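Local coordinates for protein ectoine hydroxylase (Sphingopyxis alaskensis RB2256, PDB 4Q5O) that catalyses the iron- and 2-oxoglutarate-dependent hydroxylation of L-ectoine to 5-hydroxyectoine, a compatible solute that protects cells from osmotic stress, at residues I133-L138 / N266-Y271; S153-W158 / F247-M252. One frame throughout, in Å; residues are numbered along the deposited sequence.

Interaction 1: residues I133-L138 / N266-Y271; sequences IHQSRL and NAFLVY. With 6CS ((4S,5S)-5-hydroxy-2-methyl-1,4,5,6-tetrahydropyrimidine-4-carboxylic acid), chain E; AKG (2-oxoglutaric acid), chain D.
Ile-133 lays its CD1 methyl over one face of the Tyr-271 ring, 4.1 Å from the ring centroid and 24° off the normal, a CH-pi contact displaced toward the rim. The Tyr-271 hydroxyl is hydrogen-bonded to Ala-114 O. On the same face of the sheet, Ser-136 CB meets Leu-269 CD2 at 3.6 Å, while Ser-136 OG bonds to His-104. The backbones run antiparallel, 178° between strand directions. Arg-137 and Phe-268 form a hydrogen-bonded pair, with Arg-137 N to Phe-268 O at 2.8 Å and Phe-268 N to Arg-137 O at 2.9 Å. The chain turns a corner at His-134, whose N still reaches Val-270 O.

The opposite face, carrying Gln-135, Arg-137, Phe-268 and Val-270, meets the ligands. Phe-268 points to this face by the strand's alternation; with CG anti to the backbone N (chi1 -176°), its ring is laid under the co-substrate, whose AKG O2 stands 3.4 Å above the ring plane over its centre. The Arg-137 guanidinium likewise turns a face to AKG O1, while Arg-137 NH2 comes within 3.5 Å of 6CS NAG. Gln-135, a known ectoine-binding residue, brings its amide end close to the 5-hydroxyectoine ring. Replacing Phe-268 by an alanine is likely to take away the flat surface under the AKG O2 carboxylate and the packing that Phe-268 gives Asp-154 and Phe-247. Ligands held against the inner face of an antiparallel sheet are characteristic of the double-stranded beta-helix (cupin) core of 2-oxoglutarate-dependent dioxygenases.

Interaction 2: residues S153-W158 / F247-M252; sequences SDFETW and FDCNLM. With FE (Fe (III) ion), chain C; 6CS ((4S,5S)-5-hydroxy-2-methyl-1,4,5,6-tetrahydropyrimidine-4-carboxylic acid), chain E.
Cys-249 O accepts the backbone N-H of Phe-155 at 2.9 Å with an N-H...O angle of 160°. The donor stands 51° out of the carbonyl plane, so this bond is straight at the hydrogen but does not follow a lone pair. It joins the first turn of the helix 154-162 to the loop after strand 244-248. Ser-153, at the helix N-cap position, turns OG toward Asn-250 OD1; the modelled separation is too short to be taken literally, although a hydrogen bond fits. Asn-250 ND2 bonds to His-193 O and Thr-195 O, which helps fix how this amide is turned.

The loop carries its own supports: a type I turn from Asp-248 to Leu-251, and an Asx turn in which Asp-248 OD2 receives Asn-250 N. Arg-26 forms a salt bridge to that same oxygen. Cys-249 packs against two aromatic residues. Its SG lies 3.8 Å from Phe-155 CB and obliquely to the Phe-155 ring, 4.9 Å from the centroid, while its CB meets the edge of the indole at Trp-158 CZ3, 3.8 Å away.

Asp-154 CB sits over the rim of one face of the Trp-158 indole, and Trp-158 CZ2 approaches 6CS CG2 at 4.0 Å, in keeping with the role of this residue in stabilising ectoine. Asp-154 has CG anti to its carbonyl carbon (chi1 -67°), which carries OD1 to the iron at 2.4 Å. 6CS OG1 is modelled as an iron ligand too, at 2.0 Å from the metal, but it lies implausibly close to Asp-154 OD1, so its exact position is doubtful. With His-152 and His-253, Asp-154 makes the HxD...H arrangement of the facial triad, two histidines and one carboxylate, of this dioxygenase family.

How the interactions relate
From the N terminus, strand 131-141 supplies the first half of interaction 1, and helix 154-162 soon follows with the first half of interaction 2. Interaction 2 closes first, when the chain reaches 247-252; interaction 1 closes afterwards at 266-271, so its longer loop encloses the shorter one without crossing it. Interaction 1 joins adjacent strands of the seven-stranded sheet, whereas interaction 2 fastens the helix to the end of strand 244-248, which strand 169-175 separates from 264-273. The two meet directly: Val-270 CG1 touches Trp-158 CH2, the His-134 and Trp-158 rings meet, and Phe-268 packs on Phe-247. Both also reach the bound 5-hydroxyectoine.

Interaction 1: residues I133-L138 / N266-Y271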
# COMPACT_ATOMS: atom_id res chain seq x y z
N ILE A 133 20.38 -1.68 -23.39
CA ILE A 133 19.19 -2.15 -22.73
C ILE A 133 19.16 -3.68 -22.64
O ILE A 133 19.14 -4.37 -23.66
CB ILE A 133 17.91 -1.66 -23.43
CG1 ILE A 133 18.01 -0.15 -23.75
CG2 ILE A 133 16.67 -2.02 -22.62
CD1 ILE A 133 18.41 0.74 -22.57
N HIS A 134 19.18 -4.17 -21.41
CA HIS A 134 19.05 -5.60 -21.10
C HIS A 134 17.59 -6.02 -21.21
O HIS A 134 17.28 -7.15 -21.59
CB HIS A 134 19.57 -5.87 -19.68
CG HIS A 134 19.02 -7.11 -19.06
ND1 HIS A 134 19.69 -8.32 -19.10
CD2 HIS A 134 17.88 -7.34 -18.36
CE1 HIS A 134 18.98 -9.24 -18.46
NE2 HIS A 134 17.88 -8.67 -18.00
N GLN A 135 16.71 -5.08 -20.87
CA GLN A 135 15.25 -5.29 -20.80
C GLN A 135 14.62 -3.93 -20.66
O GLN A 135 15.12 -3.08 -19.93
CB GLN A 135 14.84 -6.16 -19.60
CG GLN A 135 13.35 -6.04 -19.22
CD GLN A 135 12.93 -6.91 -18.02
OE1 GLN A 135 13.47 -7.99 -17.80
NE2 GLN A 135 11.96 -6.42 -17.26
N SER A 136 13.53 -3.69 -21.37
CA SER A 136 12.75 -2.51 -21.13
C SER A 136 11.30 -2.96 -20.98
O SER A 136 10.97 -4.07 -21.34
CB SER A 136 12.93 -1.50 -22.25
OG SER A 136 12.40 -2.02 -23.45
N ARG A 137 10.45 -2.10 -20.44
CA ARG A 137 9.05 -2.46 -20.27
C ARG A 137 8.23 -1.17 -20.24
O ARG A 137 8.76 -0.12 -19.88
CB ARG A 137 8.86 -3.23 -18.96
CG ARG A 137 7.75 -4.28 -19.02
CD ARG A 137 7.37 -4.86 -17.65
NE ARG A 137 8.46 -5.62 -17.03
CZ ARG A 137 8.26 -6.63 -16.18
NH1 ARG A 137 7.02 -7.01 -15.87
NH2 ARG A 137 9.30 -7.28 -15.66
N LEU A 138 6.97 -1.25 -20.65
CA LEU A 138 6.00 -0.19 -20.33
C LEU A 138 4.86 -0.83 -19.54
O LEU A 138 4.29 -1.82 -19.98
CB LEU A 138 5.46 0.49 -21.58
CG LEU A 138 4.32 1.51 -21.44
CD1 LEU A 138 4.78 2.87 -20.92
CD2 LEU A 138 3.59 1.68 -22.76
N ASN A 266 4.45 3.44 -15.66
CA ASN A 266 5.86 3.78 -15.70
C ASN A 266 6.59 3.15 -16.88
O ASN A 266 6.18 2.12 -17.40
CB ASN A 266 6.58 3.41 -14.39
CG ASN A 266 6.81 1.90 -14.24
OD1 ASN A 266 5.89 1.10 -14.38
ND2 ASN A 266 8.06 1.53 -13.94
N ALA A 267 7.68 3.78 -17.30
CA ALA A 267 8.58 3.19 -18.28
C ALA A 267 9.80 2.61 -17.54
O ALA A 267 10.57 3.34 -16.91
CB ALA A 267 9.02 4.24 -19.28
N PHE A 268 9.97 1.29 -17.62
CA PHE A 268 11.07 0.64 -16.92
C PHE A 268 12.23 0.30 -17.88
O PHE A 268 12.02 -0.33 -18.92
CB PHE A 268 10.52 -0.62 -16.25
CG PHE A 268 11.53 -1.35 -15.41
CD1 PHE A 268 12.07 -0.75 -14.29
CD2 PHE A 268 11.90 -2.65 -15.73
CE1 PHE A 268 12.99 -1.43 -13.50
CE2 PHE A 268 12.83 -3.34 -14.94
CZ PHE A 268 13.37 -2.73 -13.83
N LEU A 269 13.44 0.71 -17.52
CA LEU A 269 14.62 0.59 -18.40
C LEU A 269 15.85 0.02 -17.69
O LEU A 269 16.44 0.69 -16.85
CB LEU A 269 15.03 1.96 -18.92
CG LEU A 269 14.08 2.66 -19.87
CD1 LEU A 269 14.60 4.07 -20.22
CD2 LEU A 269 13.96 1.78 -21.11
N VAL A 270 16.27 -1.17 -18.08
CA VAL A 270 17.42 -1.80 -17.46
C VAL A 270 18.70 -1.58 -18.27
O VAL A 270 18.85 -2.11 -19.37
CB VAL A 270 17.18 -3.30 -17.30
CG1 VAL A 270 18.26 -3.90 -16.43
CG2 VAL A 270 15.79 -3.55 -16.73
N TYR A 271 19.63 -0.82 -17.72
CA TYR A 271 20.93 -0.62 -18.36
C TYR A 271 21.96 -1.61 -17.82
O TYR A 271 22.20 -1.70 -16.62
CB TYR A 271 21.42 0.80 -18.12
CG TYR A 271 20.60 1.88 -18.77
CD1 TYR A 271 20.97 2.42 -20.01
CD2 TYR A 271 19.46 2.39 -18.14
CE1 TYR A 271 20.22 3.42 -20.61
CE2 TYR A 271 18.71 3.40 -18.74
CZ TYR A 271 19.10 3.90 -19.98
OH TYR A 271 18.37 4.90 -20.57
O 6CS E . 9.90 -10.63 -11.88
C 6CS E . 10.99 -10.36 -11.27
OXT 6CS E . 11.16 -10.88 -10.12
CA 6CS E . 12.06 -9.52 -11.92
N 6CS E . 11.90 -9.91 -13.28
CAI 6CS E . 12.07 -9.16 -14.35
CAA 6CS E . 11.79 -9.83 -15.67
NAG 6CS E . 12.47 -7.79 -14.27
CG2 6CS E . 12.68 -7.30 -12.97
CB 6CS E . 12.05 -7.98 -11.75
OG1 6CS E . 12.96 -7.67 -10.66
C1 AKG D . 8.83 -3.93 -12.38
O1 AKG D . 7.80 -4.23 -13.04
O2 AKG D . 9.83 -3.44 -12.99
C2 AKG D . 8.88 -4.17 -10.86
O5 AKG D . 9.76 -4.83 -10.33
C3 AKG D . 7.82 -3.57 -9.95
C4 AKG D . 6.97 -4.71 -9.44
C5 AKG D . 6.20 -5.25 -10.62
O3 AKG D . 5.07 -4.77 -10.90
O4 AKG D . 6.68 -6.18 -11.34

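Interaction 2: residues S153-W158 / F247-M252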
# COMPACT_ATOMS: atom_id res chain seq x y z
N SER A 153 15.24 -9.39 -5.65
CA SER A 153 16.35 -8.72 -6.31
C SER A 153 16.40 -9.08 -7.81
O SER A 153 16.55 -10.25 -8.16
CB SER A 153 17.65 -9.12 -5.64
OG SER A 153 18.75 -8.65 -6.38
N ASP A 154 16.23 -8.08 -8.67
CA ASP A 154 16.33 -8.28 -10.12
C ASP A 154 17.54 -9.13 -10.49
O ASP A 154 17.41 -10.13 -11.19
CB ASP A 154 16.46 -6.95 -10.88
CG ASP A 154 15.21 -6.10 -10.79
OD1 ASP A 154 14.22 -6.55 -10.18
OD2 ASP A 154 15.21 -4.98 -11.34
N PHE A 155 18.70 -8.74 -9.99
CA PHE A 155 19.95 -9.45 -10.28
C PHE A 155 19.91 -10.93 -9.94
O PHE A 155 20.70 -11.70 -10.48
CB PHE A 155 21.15 -8.82 -9.57
CG PHE A 155 22.44 -9.58 -9.77
CD1 PHE A 155 23.13 -9.48 -10.96
CD2 PHE A 155 22.95 -10.38 -8.78
CE1 PHE A 155 24.33 -10.17 -11.15
CE2 PHE A 155 24.11 -11.07 -8.97
CZ PHE A 155 24.81 -10.96 -10.16
N GLU A 156 19.04 -11.35 -9.04
CA GLU A 156 19.10 -12.74 -8.65
C GLU A 156 18.51 -13.60 -9.77
O GLU A 156 19.03 -14.66 -10.07
CB GLU A 156 18.43 -12.98 -7.30
CG GLU A 156 18.78 -14.32 -6.67
CD GLU A 156 17.87 -15.44 -7.16
OE1 GLU A 156 16.73 -15.13 -7.60
OE2 GLU A 156 18.29 -16.62 -7.09
N THR A 157 17.46 -13.11 -10.40
CA THR A 157 16.83 -13.81 -11.51
C THR A 157 17.65 -13.62 -12.79
O THR A 157 17.75 -14.53 -13.61
CB THR A 157 15.38 -13.33 -11.69
OG1 THR A 157 14.74 -13.35 -10.41
CG2 THR A 157 14.63 -14.21 -12.64
N TRP A 158 18.24 -12.46 -12.94
CA TRP A 158 19.05 -12.17 -14.12
C TRP A 158 20.34 -13.00 -14.11
O TRP A 158 20.87 -13.36 -15.17
CB TRP A 158 19.36 -10.68 -14.17
CG TRP A 158 18.14 -9.79 -14.40
CD1 TRP A 158 16.92 -10.17 -14.90
CD2 TRP A 158 18.05 -8.38 -14.15
NE1 TRP A 158 16.08 -9.08 -14.98
CE2 TRP A 158 16.75 -7.97 -14.52
CE3 TRP A 158 18.94 -7.42 -13.65
CZ2 TRP A 158 16.32 -6.65 -14.41
CZ3 TRP A 158 18.51 -6.11 -13.54
CH2 TRP A 158 17.21 -5.74 -13.91
N PHE A 247 17.79 2.42 -9.64
CA PHE A 247 18.23 1.48 -8.61
C PHE A 247 19.16 0.34 -9.03
O PHE A 247 18.99 -0.28 -10.09
CB PHE A 247 17.05 0.94 -7.77
CG PHE A 247 15.96 0.26 -8.57
CD1 PHE A 247 15.11 0.99 -9.39
CD2 PHE A 247 15.76 -1.11 -8.45
CE1 PHE A 247 14.08 0.36 -10.11
CE2 PHE A 247 14.74 -1.74 -9.16
CZ PHE A 247 13.90 -1.00 -9.99
N ASP A 248 20.13 0.08 -8.17
CA ASP A 248 21.06 -1.02 -8.39
C ASP A 248 20.34 -2.35 -8.59
O ASP A 248 19.32 -2.63 -7.94
CB ASP A 248 22.03 -1.12 -7.24
CG ASP A 248 23.11 -2.14 -7.50
OD1 ASP A 248 23.96 -1.87 -8.38
OD2 ASP A 248 23.12 -3.21 -6.83
N CYS A 249 20.87 -3.16 -9.50
CA CYS A 249 20.23 -4.39 -9.94
C CYS A 249 19.96 -5.33 -8.78
O CYS A 249 18.98 -6.07 -8.80
CB CYS A 249 21.11 -5.11 -10.96
SG CYS A 249 22.74 -5.49 -10.27
N ASN A 250 20.84 -5.32 -7.79
CA ASN A 250 20.65 -6.17 -6.63
C ASN A 250 19.89 -5.51 -5.45
O ASN A 250 19.91 -6.03 -4.34
CB ASN A 250 21.98 -6.78 -6.16
CG ASN A 250 21.79 -7.82 -5.04
OD1 ASN A 250 20.92 -8.69 -5.15
ND2 ASN A 250 22.55 -7.68 -3.94
N LEU A 251 19.23 -4.37 -5.66
CA LEU A 251 18.48 -3.76 -4.54
C LEU A 251 17.16 -4.48 -4.26
O LEU A 251 16.34 -4.64 -5.17
CB LEU A 251 18.23 -2.26 -4.77
CG LEU A 251 17.44 -1.49 -3.71
CD1 LEU A 251 18.25 -1.26 -2.44
CD2 LEU A 251 16.97 -0.17 -4.29
N MET A 252 16.96 -4.91 -3.02
CA MET A 252 15.71 -5.61 -2.68
C MET A 252 14.50 -4.67 -2.81
O MET A 252 14.46 -3.61 -2.19
CB MET A 252 15.80 -6.24 -1.28
CG MET A 252 14.74 -7.29 -0.97
SD MET A 252 14.77 -8.85 -1.89
CE MET A 252 16.18 -9.67 -1.14
FE FE C . 11.94 -5.97 -10.31
O 6CS E . 9.90 -10.63 -11.88
C 6CS E . 10.99 -10.36 -11.27
OXT 6CS E . 11.16 -10.88 -10.12
CA 6CS E . 12.06 -9.52 -11.92
N 6CS E . 11.90 -9.91 -13.28
CAI 6CS E . 12.07 -9.16 -14.35
CAA 6CS E . 11.79 -9.83 -15.67
NAG 6CS E . 12.47 -7.79 -14.27
CG2 6CS E . 12.68 -7.30 -12.97
CB 6CS E . 12.05 -7.98 -11.75
OG1 6CS E . 12.96 -7.67 -10.66